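Local structure of glutathione S-transferase (Sphingobium chungbukense, 6M1T) at residues A[10-13]-A[14-18]; A[61-65]-A[66-70]; A[151-154]-A[155-158]. The protein binds glutathione and, as a bacterial beta-class glutathione S-transferase, probably conjugates it to other compounds in detoxification. All blocks are in the same frame, centred on the assembly; numbering follows the deposited sequence.

In the fold
All three interactions are local and largely buried, each at the start of a helix. Interactions 1 and 2 belong to the thioredoxin-like N-terminal domain and both touch glutathione, interaction 1 through the sulfur of Cys10 and interaction 2 through the amine and carboxylate of the gamma-glutamyl end. Interaction 3 starts helix 153-162 of the C-terminal helical domain and is capped by its own side chains, whereas the N-terminus in interaction 2 is turned to the ligand. Pro14 packs on Asn66 and Ile69, and Ile156 on Ala13 and Ile16, so helix 12-21 packs on the other two, which also meet where Leu70 lies on Val153 and Tyr157. Interaction 2 alone meets the second subunit.

Interaction 1 of 3, residues A[10-13]-A[14-18]; sequences CSLA and PHIAL. With GSH (glutathione), chain C.
The glutathione site opens onto the first turn of helix 12-21, where Cys10 O lies 3.5 Å from Pro14 CD and the sulfur of Cys10 faces the ligand. Cys10 SG sits between the backbone N and the carbonyl carbon (chi1 59°), and from there it comes within 3.1 Å of SG2 of glutathione. Pro14 sets CG 3.3 Å from Ser11 O. Ser11 O also accepts the hydrogen bond of His15 N at 3.2 Å, with the proline ring in van der Waals contact beside it. Replacing Pro14 with an alanine would probably open a gap beside Ser11 O and against Asn66 and Ile69, which the ring also touches. This is the helix of the beta-alpha-beta unit formed by strands 2-5 and 26-31 in the thioredoxin-like domain. Its backbone continues regularly: Ile16 N donates to Leu12 O at 2.9 Å, and Ala17 N to Ala13 O at 3.0 Å. On another side of the helix Leu12 and Ile16 cross obliquely, CG of Leu12 lying 3.8 Å from CD1 of Ile16, and helix 189-198 covers both. The His15 imidazole leads away from the turn, its CG anti to the backbone N (chi1 -167°); ND1 is hydrogen-bonded to Glu198 and NE2 to Arg19, which would fix the rotation of the ring.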
ATOM      1  N   CYS A  10       4.258   8.113  10.841  1.00 14.60           N
ATOM      2  CA  CYS A  10       3.166   7.143  10.576  1.00 13.95           C
ATOM      3  C   CYS A  10       3.282   5.961  11.551  1.00 11.78           C
ATOM      4  O   CYS A  10       2.249   5.212  11.725  1.00 10.16           O
ATOM      5  CB  CYS A  10       3.153   6.706   9.121  1.00 17.75           C
ATOM      6  SG  CYS A  10       4.747   5.947   8.753  1.00 21.52           S
ATOM      7  N   SER A  11       4.419   5.807  12.254  1.00  9.42           N
ATOM      8  CA  SER A  11       4.592   4.832  13.373  1.00  9.63           C
ATOM      9  C   SER A  11       3.625   5.062  14.547  1.00  9.72           C
ATOM     10  O   SER A  11       3.396   4.082  15.344  1.00  9.68           O
ATOM     11  CB  SER A  11       6.033   4.780  13.861  1.00  9.25           C
ATOM     12  OG  SER A  11       6.550   6.070  14.099  1.00  9.35           O
ATOM     13  N   LEU A  12       3.082   6.274  14.695  1.00 10.30           N
ATOM     14  CA  LEU A  12       2.030   6.517  15.730  1.00 10.69           C
ATOM     15  C   LEU A  12       0.873   5.529  15.539  1.00 11.34           C
ATOM     16  O   LEU A  12       0.258   5.146  16.522  1.00 12.27           O
ATOM     17  CB  LEU A  12       1.610   7.979  15.667  1.00 10.27           C
ATOM     18  CG  LEU A  12       0.536   8.446  16.645  1.00 10.84           C
ATOM     19  CD1 LEU A  12       0.949   8.253  18.105  1.00 10.47           C
ATOM     20  CD2 LEU A  12       0.239   9.901  16.376  1.00 11.00           C
ATOM     21  N   ALA A  13       0.582   5.086  14.307  1.00 11.25           N
ATOM     22  CA  ALA A  13      -0.598   4.245  14.047  1.00 11.28           C
ATOM     23  C   ALA A  13      -0.479   2.905  14.777  1.00 11.47           C
ATOM     24  O   ALA A  13      -1.341   2.582  15.624  1.00 10.46           O
ATOM     25  CB  ALA A  13      -0.858   4.082  12.569  1.00 10.91           C
ATOM     26  N   PRO A  14       0.594   2.116  14.551  1.00 10.16           N
ATOM     27  CA  PRO A  14       0.773   0.889  15.309  1.00 10.63           C
ATOM     28  C   PRO A  14       0.975   1.153  16.813  1.00 10.39           C
ATOM     29  O   PRO A  14       0.583   0.281  17.618  1.00  9.45           O
ATOM     30  CB  PRO A  14       1.946   0.156  14.625  1.00 11.45           C
ATOM     31  CG  PRO A  14       2.608   1.221  13.824  1.00 11.09           C
ATOM     32  CD  PRO A  14       1.544   2.239  13.441  1.00 10.88           C
ATOM     33  N   HIS A  15       1.559   2.293  17.188  1.00 10.18           N
ATOM     34  CA  HIS A  15       1.652   2.694  18.628  1.00 10.70           C
ATOM     35  C   HIS A  15       0.239   2.698  19.238  1.00 10.71           C
ATOM     36  O   HIS A  15       0.020   2.046  20.297  1.00 11.95           O
ATOM     37  CB  HIS A  15       2.349   4.059  18.759  1.00 10.92           C
ATOM     38  CG  HIS A  15       2.774   4.413  20.147  1.00 11.18           C
ATOM     39  ND1 HIS A  15       3.508   5.557  20.425  1.00 13.69           N
ATOM     40  CD2 HIS A  15       2.640   3.754  21.311  1.00 13.60           C
ATOM     41  CE1 HIS A  15       3.720   5.629  21.740  1.00 13.51           C
ATOM     42  NE2 HIS A  15       3.241   4.505  22.298  1.00 13.29           N
ATOM     43  N   ILE A  16      -0.682   3.425  18.636  1.00 11.31           N
ATOM     44  CA  ILE A  16      -2.101   3.478  19.112  1.00 12.22           C
ATOM     45  C   ILE A  16      -2.707   2.055  19.124  1.00 13.35           C
ATOM     46  O   ILE A  16      -3.356   1.685  20.101  1.00 13.08           O
ATOM     47  CB  ILE A  16      -2.914   4.465  18.271  1.00 13.36           C
ATOM     48  CG1 ILE A  16      -2.457   5.892  18.547  1.00 12.24           C
ATOM     49  CG2 ILE A  16      -4.412   4.269  18.510  1.00 13.67           C
ATOM     50  CD1 ILE A  16      -2.874   6.921  17.534  1.00 13.63           C
ATOM     51  N   ALA A  17      -2.510   1.272  18.068  1.00 12.88           N
ATOM     52  CA  ALA A  17      -3.094  -0.081  17.902  1.00 13.16           C
ATOM     53  C   ALA A  17      -2.653  -1.016  19.035  1.00 12.39           C
ATOM     54  O   ALA A  17      -3.477  -1.800  19.533  1.00 13.37           O
ATOM     55  CB  ALA A  17      -2.747  -0.642  16.521  1.00 13.02           C
ATOM     56  N   LEU A  18      -1.371  -1.030  19.379  1.00 12.13           N
ATOM     57  CA  LEU A  18      -0.862  -1.857  20.492  1.00 13.55           C
ATOM     58  C   LEU A  18      -1.525  -1.427  21.810  1.00 13.87           C
ATOM     59  O   LEU A  18      -1.772  -2.335  22.645  1.00 16.43           O
ATOM     60  CB  LEU A  18       0.664  -1.741  20.559  1.00 12.66           C
ATOM     61  CG  LEU A  18       1.382  -2.461  19.423  1.00 13.07           C
ATOM     62  CD1 LEU A  18       2.805  -1.967  19.296  1.00 13.48           C
ATOM     63  CD2 LEU A  18       1.350  -3.957  19.627  1.00 13.51           C
TER
HETATM   64  N1  GSH C 301       5.441   2.253   3.122  1.00 11.67           N
HETATM   65  CA1 GSH C 301       5.930   2.414   4.503  1.00 12.34           C
HETATM   66  C1  GSH C 301       4.852   1.961   5.498  1.00 13.09           C
HETATM   67  O11 GSH C 301       3.684   2.006   5.091  1.00 14.29           O
HETATM   68  O12 GSH C 301       5.250   1.582   6.652  1.00 13.25           O
HETATM   69  CB1 GSH C 301       6.288   3.890   4.702  1.00 12.53           C
HETATM   70  CG1 GSH C 301       7.104   4.177   5.933  1.00 12.37           C
HETATM   71  CD1 GSH C 301       7.578   5.628   5.911  1.00 12.64           C
HETATM   72  OE1 GSH C 301       7.654   6.295   4.872  1.00 13.32           O
HETATM   73  N2  GSH C 301       7.962   6.117   7.083  1.00 12.30           N
HETATM   74  CA2 GSH C 301       8.520   7.435   7.307  1.00 14.17           C
HETATM   75  C2  GSH C 301      10.026   7.385   7.499  1.00 15.13           C
HETATM   76  O2  GSH C 301      10.520   6.565   8.274  1.00 16.20           O
HETATM   77  CB2 GSH C 301       7.859   8.132   8.495  1.00 14.64           C
HETATM   78  SG2 GSH C 301       6.149   8.666   8.172  1.00 16.62           S
HETATM   79  N3  GSH C 301      10.739   8.197   6.740  1.00 16.94           N
HETATM   80  CA3 GSH C 301      12.175   8.290   6.834  1.00 20.22           C
HETATM   81  C3  GSH C 301      12.872   8.083   5.486  1.00 25.76           C
HETATM   82  O31 GSH C 301      12.184   7.660   4.536  1.00 29.59           O
HETATM   83  O32 GSH C 301      14.096   8.327   5.435  1.00 31.96           O

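Interaction 2 of 3, residues A[61-65]-A[66-70]; sequences ETLTE and NPAIL. With GSH (glutathione), chain C.
Asn66 begins helix 66-75 directly after Glu65, the N-cap residue, at the strand-to-helix junction that grips the gamma-glutamyl end of glutathione in the thioredoxin-like domain. The backbone N of Asn66 donates to glutathione O12 at 3.0 Å and more weakly to O11, so the ligand carboxylate sits at the helix N-terminus, whose dipole would probably stabilise its charge. Beside it, Glu65 bends at chi2 (-69°) and brings OE2 to 2.8 Å from the ligand amine N1; Ser99 of the second subunit also bonds OE2. The side-chain amide of Asn66 is held separately, its ND2 hydrogen-bonded to Cys10 O. Pro67 sets its CD 3.4 Å from Glu65 C, following the cap closely. Next, Ala68 CB nestles 3.8 Å from Thr64 O, while Leu63 CD2 approaches Ala68 O at 4.0 Å. Ile69 N closes the first turn, donating to Glu65 O of the N-cap residue at 3.0 Å, with the donor in the carbonyl plane. With CG1 anti to the carbonyl carbon (chi1 -69°), the side chain runs back toward the strand, bringing Ile69 CD1 to 3.4 Å from Leu63 O.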
ATOM      1  N   GLU A  61      11.929 -11.799  14.875  1.00 22.62           N
ATOM      2  CA  GLU A  61      11.647 -11.455  13.461  1.00 22.19           C
ATOM      3  C   GLU A  61      11.095 -10.022  13.406  1.00 18.66           C
ATOM      4  O   GLU A  61      10.312  -9.712  14.267  1.00 16.16           O
ATOM      5  CB  GLU A  61      10.619 -12.398  12.884  1.00 23.06           C
ATOM      6  CG  GLU A  61      10.299 -12.036  11.465  1.00 26.78           C
ATOM      7  CD  GLU A  61       9.311 -12.954  10.783  1.00 31.60           C
ATOM      8  OE1 GLU A  61       8.719 -13.869  11.471  1.00 30.91           O
ATOM      9  OE2 GLU A  61       9.139 -12.757   9.551  1.00 29.33           O
ATOM     10  N   THR A  62      11.481  -9.220  12.411  1.00 21.09           N
ATOM     11  CA  THR A  62      10.986  -7.828  12.232  1.00 19.05           C
ATOM     12  C   THR A  62      10.012  -7.788  11.049  1.00 19.45           C
ATOM     13  O   THR A  62      10.377  -8.251   9.937  1.00 18.06           O
ATOM     14  CB  THR A  62      12.150  -6.834  12.100  1.00 21.07           C
ATOM     15  OG1 THR A  62      12.868  -6.844  13.332  1.00 21.27           O
ATOM     16  CG2 THR A  62      11.707  -5.414  11.802  1.00 20.38           C
ATOM     17  N   LEU A  63       8.849  -7.176  11.257  1.00 16.29           N
ATOM     18  CA  LEU A  63       7.839  -6.906  10.218  1.00 18.23           C
ATOM     19  C   LEU A  63       7.881  -5.412   9.854  1.00 15.25           C
ATOM     20  O   LEU A  63       8.075  -4.555  10.757  1.00 14.65           O
ATOM     21  CB  LEU A  63       6.512  -7.312  10.846  1.00 21.25           C
ATOM     22  CG  LEU A  63       5.341  -7.657   9.949  1.00 26.86           C
ATOM     23  CD1 LEU A  63       5.698  -8.778   8.960  1.00 27.79           C
ATOM     24  CD2 LEU A  63       4.167  -8.065  10.832  1.00 25.99           C
ATOM     25  N   THR A  64       7.769  -5.086   8.570  1.00 13.99           N
ATOM     26  CA  THR A  64       7.729  -3.681   8.102  1.00 13.48           C
ATOM     27  C   THR A  64       6.438  -3.446   7.319  1.00 13.17           C
ATOM     28  O   THR A  64       5.770  -4.438   6.962  1.00 11.34           O
ATOM     29  CB  THR A  64       8.944  -3.303   7.249  1.00 14.74           C
ATOM     30  OG1 THR A  64       8.954  -4.180   6.132  1.00 15.31           O
ATOM     31  CG2 THR A  64      10.264  -3.421   7.971  1.00 16.46           C
ATOM     32  N   GLU A  65       6.142  -2.173   7.051  1.00 11.63           N
ATOM     33  CA  GLU A  65       4.945  -1.704   6.309  1.00 12.43           C
ATOM     34  C   GLU A  65       3.747  -1.674   7.255  1.00 11.83           C
ATOM     35  O   GLU A  65       3.300  -2.746   7.740  1.00 12.83           O
ATOM     36  CB  GLU A  65       4.645  -2.569   5.073  1.00 12.64           C
ATOM     37  CG  GLU A  65       5.796  -2.673   4.080  1.00 13.06           C
ATOM     38  CD  GLU A  65       6.126  -1.397   3.342  1.00 13.14           C
ATOM     39  OE1 GLU A  65       7.317  -1.238   2.985  1.00 14.31           O
ATOM     40  OE2 GLU A  65       5.185  -0.569   3.089  1.00 14.46           O
ATOM     41  N   ASN A  66       3.190  -0.484   7.417  1.00 12.61           N
ATOM     42  CA  ASN A  66       2.009  -0.212   8.278  1.00 13.07           C
ATOM     43  C   ASN A  66       0.898  -1.215   8.011  1.00 14.18           C
ATOM     44  O   ASN A  66       0.361  -1.797   8.958  1.00 14.07           O
ATOM     45  CB  ASN A  66       1.572   1.244   8.157  1.00 13.23           C
ATOM     46  CG  ASN A  66       1.920   1.998   9.420  1.00 15.07           C
ATOM     47  OD1 ASN A  66       1.872   1.418  10.502  1.00 15.45           O
ATOM     48  ND2 ASN A  66       2.308   3.237   9.293  1.00 16.85           N
ATOM     49  N   PRO A  67       0.486  -1.428   6.748  1.00 14.34           N
ATOM     50  CA  PRO A  67      -0.620  -2.350   6.483  1.00 13.72           C
ATOM     51  C   PRO A  67      -0.428  -3.756   7.074  1.00 14.38           C
ATOM     52  O   PRO A  67      -1.396  -4.326   7.680  1.00 12.95           O
ATOM     53  CB  PRO A  67      -0.677  -2.341   4.946  1.00 13.58           C
ATOM     54  CG  PRO A  67      -0.210  -0.971   4.564  1.00 13.44           C
ATOM     55  CD  PRO A  67       0.929  -0.696   5.536  1.00 12.84           C
ATOM     56  N   ALA A  68       0.781  -4.326   6.967  1.00 13.52           N
ATOM     57  CA  ALA A  68       1.103  -5.649   7.540  1.00 13.35           C
ATOM     58  C   ALA A  68       1.173  -5.575   9.072  1.00 13.26           C
ATOM     59  O   ALA A  68       0.644  -6.459   9.742  1.00 11.32           O
ATOM     60  CB  ALA A  68       2.391  -6.153   6.947  1.00 14.06           C
ATOM     61  N   ILE A  69       1.824  -4.547   9.614  1.00 11.24           N
ATOM     62  CA  ILE A  69       2.032  -4.381  11.075  1.00 11.98           C
ATOM     63  C   ILE A  69       0.680  -4.232  11.739  1.00 11.41           C
ATOM     64  O   ILE A  69       0.458  -4.899  12.727  1.00 11.67           O
ATOM     65  CB  ILE A  69       2.979  -3.198  11.367  1.00 11.64           C
ATOM     66  CG1 ILE A  69       4.383  -3.565  10.886  1.00 11.75           C
ATOM     67  CG2 ILE A  69       2.955  -2.836  12.847  1.00 11.70           C
ATOM     68  CD1 ILE A  69       5.382  -2.437  10.855  1.00 11.67           C
ATOM     69  N   LEU A  70      -0.156  -3.371  11.192  1.00 11.08           N
ATOM     70  CA  LEU A  70      -1.464  -3.027  11.773  1.00 11.87           C
ATOM     71  C   LEU A  70      -2.354  -4.270  11.776  1.00 13.06           C
ATOM     72  O   LEU A  70      -2.982  -4.562  12.823  1.00 11.71           O
ATOM     73  CB  LEU A  70      -2.063  -1.867  10.987  1.00 11.76           C
ATOM     74  CG  LEU A  70      -1.440  -0.483  11.289  1.00 12.11           C
ATOM     75  CD1 LEU A  70      -1.960   0.527  10.290  1.00 12.64           C
ATOM     76  CD2 LEU A  70      -1.729  -0.053  12.722  1.00 12.28           C
TER
HETATM   77  N1  GSH C 301       5.441   2.253   3.122  1.00 11.67           N
HETATM   78  CA1 GSH C 301       5.930   2.414   4.503  1.00 12.34           C
HETATM   79  C1  GSH C 301       4.852   1.961   5.498  1.00 13.09           C
HETATM   80  O11 GSH C 301       3.684   2.006   5.091  1.00 14.29           O
HETATM   81  O12 GSH C 301       5.250   1.582   6.652  1.00 13.25           O
HETATM   82  CB1 GSH C 301       6.288   3.890   4.702  1.00 12.53           C
HETATM   83  CG1 GSH C 301       7.104   4.177   5.933  1.00 12.37           C
HETATM   84  CD1 GSH C 301       7.578   5.628   5.911  1.00 12.64           C
HETATM   85  OE1 GSH C 301       7.654   6.295   4.872  1.00 13.32           O
HETATM   86  N2  GSH C 301       7.962   6.117   7.083  1.00 12.30           N
HETATM   87  CA2 GSH C 301       8.520   7.435   7.307  1.00 14.17           C
HETATM   88  C2  GSH C 301      10.026   7.385   7.499  1.00 15.13           C
HETATM   89  O2  GSH C 301      10.520   6.565   8.274  1.00 16.20           O
HETATM   90  CB2 GSH C 301       7.859   8.132   8.495  1.00 14.64           C
HETATM   91  SG2 GSH C 301       6.149   8.666   8.172  1.00 16.62           S
HETATM   92  N3  GSH C 301      10.739   8.197   6.740  1.00 16.94           N
HETATM   93  CA3 GSH C 301      12.175   8.290   6.834  1.00 20.22           C
HETATM   94  C3  GSH C 301      12.872   8.083   5.486  1.00 25.76           C
HETATM   95  O31 GSH C 301      12.184   7.660   4.536  1.00 29.59           O
HETATM   96  O32 GSH C 301      14.096   8.327   5.435  1.00 31.96           O

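Interaction 3 of 3, residues A[151-154]-A[155-158]; sequences FSVA and DIYL
Three consecutive backbone bonds start helix 153-162, with Ile156 N donating to Ser152 O at 3.1 Å, Tyr157 N to Val153 O and Leu158 N to Ala154 O. The first turn is closed by a capping box. Ser152, the N-cap, accepts through OG from Ala154 N at 3.0 Å, a rather bent bond (137°), and in return Ser152 N donates to Asp155 OD2 at 3.0 Å, using the anti lone pair of that oxygen. A water hydrogen-bonded to both Ser152 OG and Asp155 OD2 bridges the two side chains. The other carboxylate oxygen, OD1, is taken by Tyr181 OH and Tyr146 N, so both ends of the buried group are satisfied and its rotation is fixed.

Phe151, with CG anti to the backbone N (chi1 -174°), folds its ring back along the turn. Its plane lies only 8° from that of the Asp155 carboxylate, although the two side chains cross at a slant, and CE1 of Phe151 approaches CB of Asp155 at 3.6 Å. At the next ring atom, Phe151 CZ meets Ile156 CG1 at 3.5 Å, the two side chains crossing at about a right angle. Arg188 adds a cation-pi contact to the ring.

Ile156 packs on Ala13, Ile16 and Ala17 of helix 12-21, Val153 and Tyr157, which also touches glutathione, lie against helix 66-75, and Ala154 and Leu158 turn to helix 89-108.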
ATOM      1  N   PHE A 151     -14.730   0.474  14.976  1.00 30.67           N
ATOM      2  CA  PHE A 151     -13.399   1.105  15.094  1.00 24.53           C
ATOM      3  C   PHE A 151     -12.333   0.094  14.681  1.00 22.43           C
ATOM      4  O   PHE A 151     -12.326  -1.082  15.162  1.00 22.19           O
ATOM      5  CB  PHE A 151     -13.192   1.658  16.495  1.00 26.20           C
ATOM      6  CG  PHE A 151     -11.917   2.439  16.613  1.00 22.64           C
ATOM      7  CD1 PHE A 151     -11.792   3.673  15.997  1.00 22.70           C
ATOM      8  CD2 PHE A 151     -10.868   1.967  17.377  1.00 21.35           C
ATOM      9  CE1 PHE A 151     -10.625   4.415  16.121  1.00 23.50           C
ATOM     10  CE2 PHE A 151      -9.687   2.700  17.474  1.00 21.32           C
ATOM     11  CZ  PHE A 151      -9.568   3.917  16.848  1.00 22.37           C
ATOM     12  N   SER A 152     -11.448   0.518  13.769  1.00 20.27           N
ATOM     13  CA  SER A 152     -10.478  -0.395  13.127  1.00 18.25           C
ATOM     14  C   SER A 152      -9.089   0.248  12.990  1.00 15.74           C
ATOM     15  O   SER A 152      -8.952   1.468  13.077  1.00 13.76           O
ATOM     16  CB  SER A 152     -10.970  -0.841  11.790  1.00 19.35           C
ATOM     17  OG  SER A 152     -10.663   0.116  10.806  1.00 17.52           O
ATOM     18  N   VAL A 153      -8.101  -0.582  12.683  1.00 17.25           N
ATOM     19  CA  VAL A 153      -6.733  -0.063  12.389  1.00 15.04           C
ATOM     20  C   VAL A 153      -6.784   0.927  11.218  1.00 15.48           C
ATOM     21  O   VAL A 153      -5.912   1.799  11.149  1.00 14.05           O
ATOM     22  CB  VAL A 153      -5.734  -1.199  12.154  1.00 14.70           C
ATOM     23  CG1 VAL A 153      -5.417  -1.861  13.481  1.00 15.67           C
ATOM     24  CG2 VAL A 153      -6.220  -2.223  11.119  1.00 15.16           C
ATOM     25  N   ALA A 154      -7.794   0.869  10.349  1.00 14.81           N
ATOM     26  CA  ALA A 154      -7.891   1.817   9.218  1.00 16.06           C
ATOM     27  C   ALA A 154      -8.242   3.187   9.772  1.00 15.56           C
ATOM     28  O   ALA A 154      -7.706   4.173   9.261  1.00 14.63           O
ATOM     29  CB  ALA A 154      -8.888   1.345   8.180  1.00 16.32           C
ATOM     30  N   ASP A 155      -9.124   3.273  10.776  1.00 16.49           N
ATOM     31  CA  ASP A 155      -9.431   4.579  11.430  1.00 14.15           C
ATOM     32  C   ASP A 155      -8.143   5.074  12.129  1.00 12.32           C
ATOM     33  O   ASP A 155      -7.846   6.260  12.121  1.00 11.51           O
ATOM     34  CB  ASP A 155     -10.551   4.452  12.477  1.00 16.08           C
ATOM     35  CG  ASP A 155     -11.891   3.988  11.909  1.00 16.03           C
ATOM     36  OD1 ASP A 155     -12.442   4.705  11.089  1.00 19.36           O
ATOM     37  OD2 ASP A 155     -12.326   2.898  12.247  1.00 18.32           O
ATOM     38  N   ILE A 156      -7.438   4.189  12.811  1.00 12.28           N
ATOM     39  CA  ILE A 156      -6.203   4.605  13.533  1.00 12.37           C
ATOM     40  C   ILE A 156      -5.225   5.215  12.516  1.00 12.04           C
ATOM     41  O   ILE A 156      -4.668   6.264  12.742  1.00 12.64           O
ATOM     42  CB  ILE A 156      -5.578   3.435  14.292  1.00 13.40           C
ATOM     43  CG1 ILE A 156      -6.479   2.921  15.434  1.00 11.83           C
ATOM     44  CG2 ILE A 156      -4.215   3.927  14.801  1.00 12.12           C
ATOM     45  CD1 ILE A 156      -5.949   1.638  16.085  1.00 12.20           C
ATOM     46  N   TYR A 157      -5.019   4.541  11.407  1.00 12.91           N
ATOM     47  CA  TYR A 157      -4.040   4.961  10.370  1.00 11.69           C
ATOM     48  C   TYR A 157      -4.456   6.298   9.740  1.00 10.89           C
ATOM     49  O   TYR A 157      -3.640   7.232   9.678  1.00 10.15           O
ATOM     50  CB  TYR A 157      -3.984   3.839   9.361  1.00 12.63           C
ATOM     51  CG  TYR A 157      -2.809   3.821   8.423  1.00 13.32           C
ATOM     52  CD1 TYR A 157      -1.602   4.446   8.701  1.00 15.07           C
ATOM     53  CD2 TYR A 157      -2.903   3.033   7.292  1.00 15.39           C
ATOM     54  CE1 TYR A 157      -0.533   4.355   7.808  1.00 17.00           C
ATOM     55  CE2 TYR A 157      -1.845   2.901   6.415  1.00 14.56           C
ATOM     56  CZ  TYR A 157      -0.656   3.550   6.678  1.00 17.27           C
ATOM     57  OH  TYR A 157       0.353   3.434   5.751  1.00 17.62           O
ATOM     58  N   LEU A 158      -5.748   6.439   9.385  1.00 10.94           N
ATOM     59  CA  LEU A 158      -6.269   7.692   8.793  1.00 10.86           C
ATOM     60  C   LEU A 158      -6.101   8.803   9.816  1.00 10.87           C
ATOM     61  O   LEU A 158      -5.599   9.871   9.434  1.00 12.67           O
ATOM     62  CB  LEU A 158      -7.734   7.552   8.372  1.00 11.60           C
ATOM     63  CG  LEU A 158      -8.401   8.819   7.838  1.00 11.91           C
ATOM     64  CD1 LEU A 158      -7.614   9.419   6.660  1.00 12.88           C
ATOM     65  CD2 LEU A 158      -9.851   8.514   7.450  1.00 11.81           C
TER
HETATM   66  O   HOH W   1     -13.062   1.203  10.248  1.00 26.99           O